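Local coordinates for protein putative retaining b-glycosidase (Saccharophagus degradans, PDB 5A95) that hydrolyses mixed-linkage beta-glucans, probably by a retaining mechanism, as a glycoside hydrolase of subfamily GH5_26, at residues A[109-114]-A[118-123]. The protein carries 1 engineered substitution. Numbering follows the deposited sequence.
Sequences VSWRKL and VYLGHI
W111 and Y119 pack helix 108-114 against helix 116-133, which follows after a short turn, on the outside of the (beta/alpha)8 barrel typical of family GH5. The second helix belongs to the crossover between the parallel strands 101-106 and 136-144. The two short helical segments are angled at 108°. The tight part is aromatic. W111 lays CE3 against CB of Y119 at 3.8 Å, with the ring planes at 51°. Its CG stands anti to the backbone N (chi1 178°), and the six-membered ring ends up beside the second helix. W111 CH2 reaches L120 CG at 4.0 Å. F167 and W141 meet the same indole edge-to-face. With an alanine at W111, Y119 CB and L120 would probably lose this apolar cover, opening a gap beside helix 161-174. Opposite the indole across the tyrosine ring plane, L114 CD1 touches Y119 CD2 at 3.7 Å. The solvent side lies at the L114 carbonyl and exposed V118. No direct hydrogen bond joins the segments; a water links L114 O to V118 N. S110 OG lies near the plane of the tyrosine ring, 3.5 Å from Y119 CE2. D75 OD1 pairs with S110 OG, and D75 OD2 with Y119 OH.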
ATOM      1  N   VAL A 109      -9.750 -12.606  -3.802  1.00  7.00           N
ATOM      2  CA  VAL A 109      -9.772 -12.519  -5.271  1.00  7.42           C
ATOM      3  C   VAL A 109     -11.218 -12.450  -5.777  1.00  8.09           C
ATOM      4  O   VAL A 109     -11.488 -11.833  -6.794  1.00  8.25           O
ATOM      5  CB  VAL A 109      -9.003 -13.696  -5.911  1.00  8.07           C
ATOM      6  CG1 VAL A 109      -9.715 -15.017  -5.700  1.00  8.05           C
ATOM      7  CG2 VAL A 109      -8.714 -13.441  -7.401  1.00  8.92           C
ATOM      8  N   SER A 110     -12.124 -13.119  -5.084  1.00  7.20           N
ATOM      9  CA  SER A 110     -13.558 -13.167  -5.426  1.00  7.26           C
ATOM     10  C   SER A 110     -14.275 -11.863  -5.051  1.00  7.16           C
ATOM     11  O   SER A 110     -15.126 -11.376  -5.807  1.00  8.20           O
ATOM     12  CB  SER A 110     -14.188 -14.366  -4.720  1.00  7.73           C
ATOM     13  OG  SER A 110     -15.506 -14.559  -5.155  1.00  7.74           O
ATOM     14  N   TRP A 111     -13.921 -11.307  -3.897  1.00  6.93           N
ATOM     15  CA  TRP A 111     -14.334  -9.981  -3.484  1.00  6.91           C
ATOM     16  C   TRP A 111     -14.020  -9.006  -4.616  1.00  7.24           C
ATOM     17  O   TRP A 111     -14.871  -8.203  -5.016  1.00  8.48           O
ATOM     18  CB  TRP A 111     -13.608  -9.627  -2.176  1.00  6.99           C
ATOM     19  CG  TRP A 111     -13.851  -8.285  -1.601  1.00  7.46           C
ATOM     20  CD1 TRP A 111     -12.947  -7.256  -1.519  1.00  8.19           C
ATOM     21  CD2 TRP A 111     -15.021  -7.829  -0.915  1.00  7.57           C
ATOM     22  NE1 TRP A 111     -13.476  -6.197  -0.849  1.00  8.11           N
ATOM     23  CE2 TRP A 111     -14.754  -6.514  -0.469  1.00  8.52           C
ATOM     24  CE3 TRP A 111     -16.258  -8.396  -0.628  1.00  7.97           C
ATOM     25  CZ2 TRP A 111     -15.696  -5.756   0.223  1.00  8.45           C
ATOM     26  CZ3 TRP A 111     -17.173  -7.643   0.090  1.00  9.92           C
ATOM     27  CH2 TRP A 111     -16.903  -6.347   0.485  1.00  9.93           C
ATOM     28  N   ARG A 112     -12.793  -9.049  -5.127  1.00  7.38           N
ATOM     29  CA  ARG A 112     -12.420  -8.155  -6.225  1.00  7.52           C
ATOM     30  C   ARG A 112     -13.157  -8.489  -7.523  1.00  8.45           C
ATOM     31  O   ARG A 112     -13.590  -7.594  -8.233  1.00 10.12           O
ATOM     32  CB  ARG A 112     -10.904  -8.165  -6.452  1.00  8.28           C
ATOM     33  CG  ARG A 112     -10.117  -7.491  -5.349  1.00  8.02           C
ATOM     34  CD  ARG A 112      -8.637  -7.454  -5.654  1.00  8.13           C
ATOM     35  NE  ARG A 112      -7.998  -8.763  -5.670  1.00  8.19           N
ATOM     36  CZ  ARG A 112      -7.547  -9.397  -4.594  1.00  7.05           C
ATOM     37  NH1 ARG A 112      -7.733  -8.868  -3.399  1.00  7.67           N
ATOM     38  NH2 ARG A 112      -6.950 -10.572  -4.697  1.00  7.69           N
ATOM     39  N   LYS A 113     -13.292  -9.784  -7.849  1.00  8.25           N
ATOM     40  CA  LYS A 113     -13.874 -10.176  -9.127  1.00  8.97           C
ATOM     41  C   LYS A 113     -15.341  -9.784  -9.236  1.00  9.84           C
ATOM     42  O   LYS A 113     -15.769  -9.220 -10.253  1.00 11.58           O
ATOM     43  CB  LYS A 113     -13.683 -11.679  -9.367  1.00 10.08           C
ATOM     44  CG  LYS A 113     -14.121 -12.128 -10.755  1.00 12.36           C
ATOM     45  CD  LYS A 113     -13.760 -13.571 -11.047  1.00 15.76           C
ATOM     46  CE  LYS A 113     -14.004 -13.926 -12.512  1.00 20.65           C
ATOM     47  NZ  LYS A 113     -13.669 -15.356 -12.762  1.00 24.95           N
ATOM     48  N   LEU A 114     -16.121 -10.126  -8.216  1.00  9.17           N
ATOM     49  CA  LEU A 114     -17.519  -9.709  -8.178  1.00  9.56           C
ATOM     50  C   LEU A 114     -17.656  -8.220  -7.904  1.00 10.81           C
ATOM     51  O   LEU A 114     -18.570  -7.563  -8.408  1.00 12.02           O
ATOM     52  CB  LEU A 114     -18.302 -10.502  -7.138  1.00 11.11           C
ATOM     53  CG  LEU A 114     -18.504 -11.972  -7.447  1.00 12.70           C
ATOM     54  CD1 LEU A 114     -19.166 -12.694  -6.259  1.00 14.50           C
ATOM     55  CD2 LEU A 114     -19.366 -12.064  -8.698  1.00 16.75           C
ATOM     56  N   VAL A 118     -21.611  -5.952  -5.431  1.00  9.83           N
ATOM     57  CA  VAL A 118     -22.264  -7.187  -5.808  1.00  9.31           C
ATOM     58  C   VAL A 118     -22.067  -8.281  -4.745  1.00  8.53           C
ATOM     59  O   VAL A 118     -23.002  -9.042  -4.417  1.00  9.86           O
ATOM     60  CB  VAL A 118     -21.769  -7.644  -7.189  1.00 11.66           C
ATOM     61  CG1 VAL A 118     -22.164  -9.084  -7.501  1.00 12.90           C
ATOM     62  CG2 VAL A 118     -22.335  -6.707  -8.256  1.00 13.26           C
ATOM     63  N   TYR A 119     -20.847  -8.418  -4.238  1.00  8.00           N
ATOM     64  CA  TYR A 119     -20.604  -9.444  -3.229  1.00  8.69           C
ATOM     65  C   TYR A 119     -21.509  -9.217  -2.006  1.00  7.20           C
ATOM     66  O   TYR A 119     -22.126 -10.158  -1.479  1.00  8.38           O
ATOM     67  CB  TYR A 119     -19.111  -9.526  -2.867  1.00  8.07           C
ATOM     68  CG  TYR A 119     -18.647 -10.899  -2.415  1.00  7.89           C
ATOM     69  CD1 TYR A 119     -19.226 -11.531  -1.326  1.00  9.09           C
ATOM     70  CD2 TYR A 119     -17.649 -11.578  -3.091  1.00  8.13           C
ATOM     71  CE1 TYR A 119     -18.830 -12.791  -0.927  1.00  9.54           C
ATOM     72  CE2 TYR A 119     -17.255 -12.862  -2.708  1.00  6.89           C
ATOM     73  CZ  TYR A 119     -17.828 -13.462  -1.608  1.00  7.85           C
ATOM     74  OH  TYR A 119     -17.437 -14.709  -1.217  1.00  8.89           O
ATOM     75  N   LEU A 120     -21.583  -7.964  -1.551  1.00  7.73           N
ATOM     76  CA  LEU A 120     -22.438  -7.658  -0.406  1.00  7.74           C
ATOM     77  C   LEU A 120     -23.910  -7.986  -0.698  1.00  8.72           C
ATOM     78  O   LEU A 120     -24.626  -8.451   0.163  1.00  8.72           O
ATOM     79  CB  LEU A 120     -22.282  -6.202   0.012  1.00  8.56           C
ATOM     80  CG  LEU A 120     -20.915  -5.863   0.613  1.00  9.08           C
ATOM     81  CD1 LEU A 120     -20.725  -4.356   0.611  1.00 10.55           C
ATOM     82  CD2 LEU A 120     -20.778  -6.427   2.020  1.00 10.24           C
ATOM     83  N   GLY A 121     -24.352  -7.744  -1.928  1.00  8.64           N
ATOM     84  CA  GLY A 121     -25.711  -8.120  -2.294  1.00  8.59           C
ATOM     85  C   GLY A 121     -25.950  -9.615  -2.153  1.00  8.29           C
ATOM     86  O   GLY A 121     -27.062 -10.046  -1.795  1.00  9.47           O
ATOM     87  N   HIS A 122     -24.926 -10.422  -2.436  1.00  8.14           N
ATOM     88  CA  HIS A 122     -25.047 -11.880  -2.247  1.00  8.45           C
ATOM     89  C   HIS A 122     -25.000 -12.274  -0.772  1.00  7.41           C
ATOM     90  O   HIS A 122     -25.694 -13.201  -0.358  1.00  9.48           O
ATOM     91  CB  HIS A 122     -24.019 -12.637  -3.066  1.00  9.04           C
ATOM     92  CG  HIS A 122     -24.228 -12.510  -4.537  1.00 10.54           C
ATOM     93  ND1 HIS A 122     -25.373 -12.964  -5.160  1.00 10.84           N
ATOM     94  CD2 HIS A 122     -23.458 -11.973  -5.513  1.00 11.98           C
ATOM     95  CE1 HIS A 122     -25.289 -12.720  -6.459  1.00 12.54           C
ATOM     96  NE2 HIS A 122     -24.142 -12.124  -6.701  1.00 13.08           N
ATOM     97  N   ILE A 123     -24.160 -11.603   0.027  1.00  7.28           N
ATOM     98  CA  ILE A 123     -24.164 -11.854   1.457  1.00  7.53           C
ATOM     99  C   ILE A 123     -25.556 -11.547   2.031  1.00  9.03           C
ATOM    100  O   ILE A 123     -26.035 -12.283   2.882  1.00  9.65           O
ATOM    101  CB  ILE A 123     -23.008 -11.140   2.178  1.00  7.43           C
ATOM    102  CG1 ILE A 123     -21.658 -11.645   1.662  1.00  8.48           C
ATOM    103  CG2 ILE A 123     -23.118 -11.374   3.680  1.00  8.20           C
ATOM    104  CD1 ILE A 123     -20.466 -10.817   2.115  1.00  9.70           C
TER
HETATM  105  O   HOH W   1     -19.739  -5.011  -7.566  1.00 16.26           O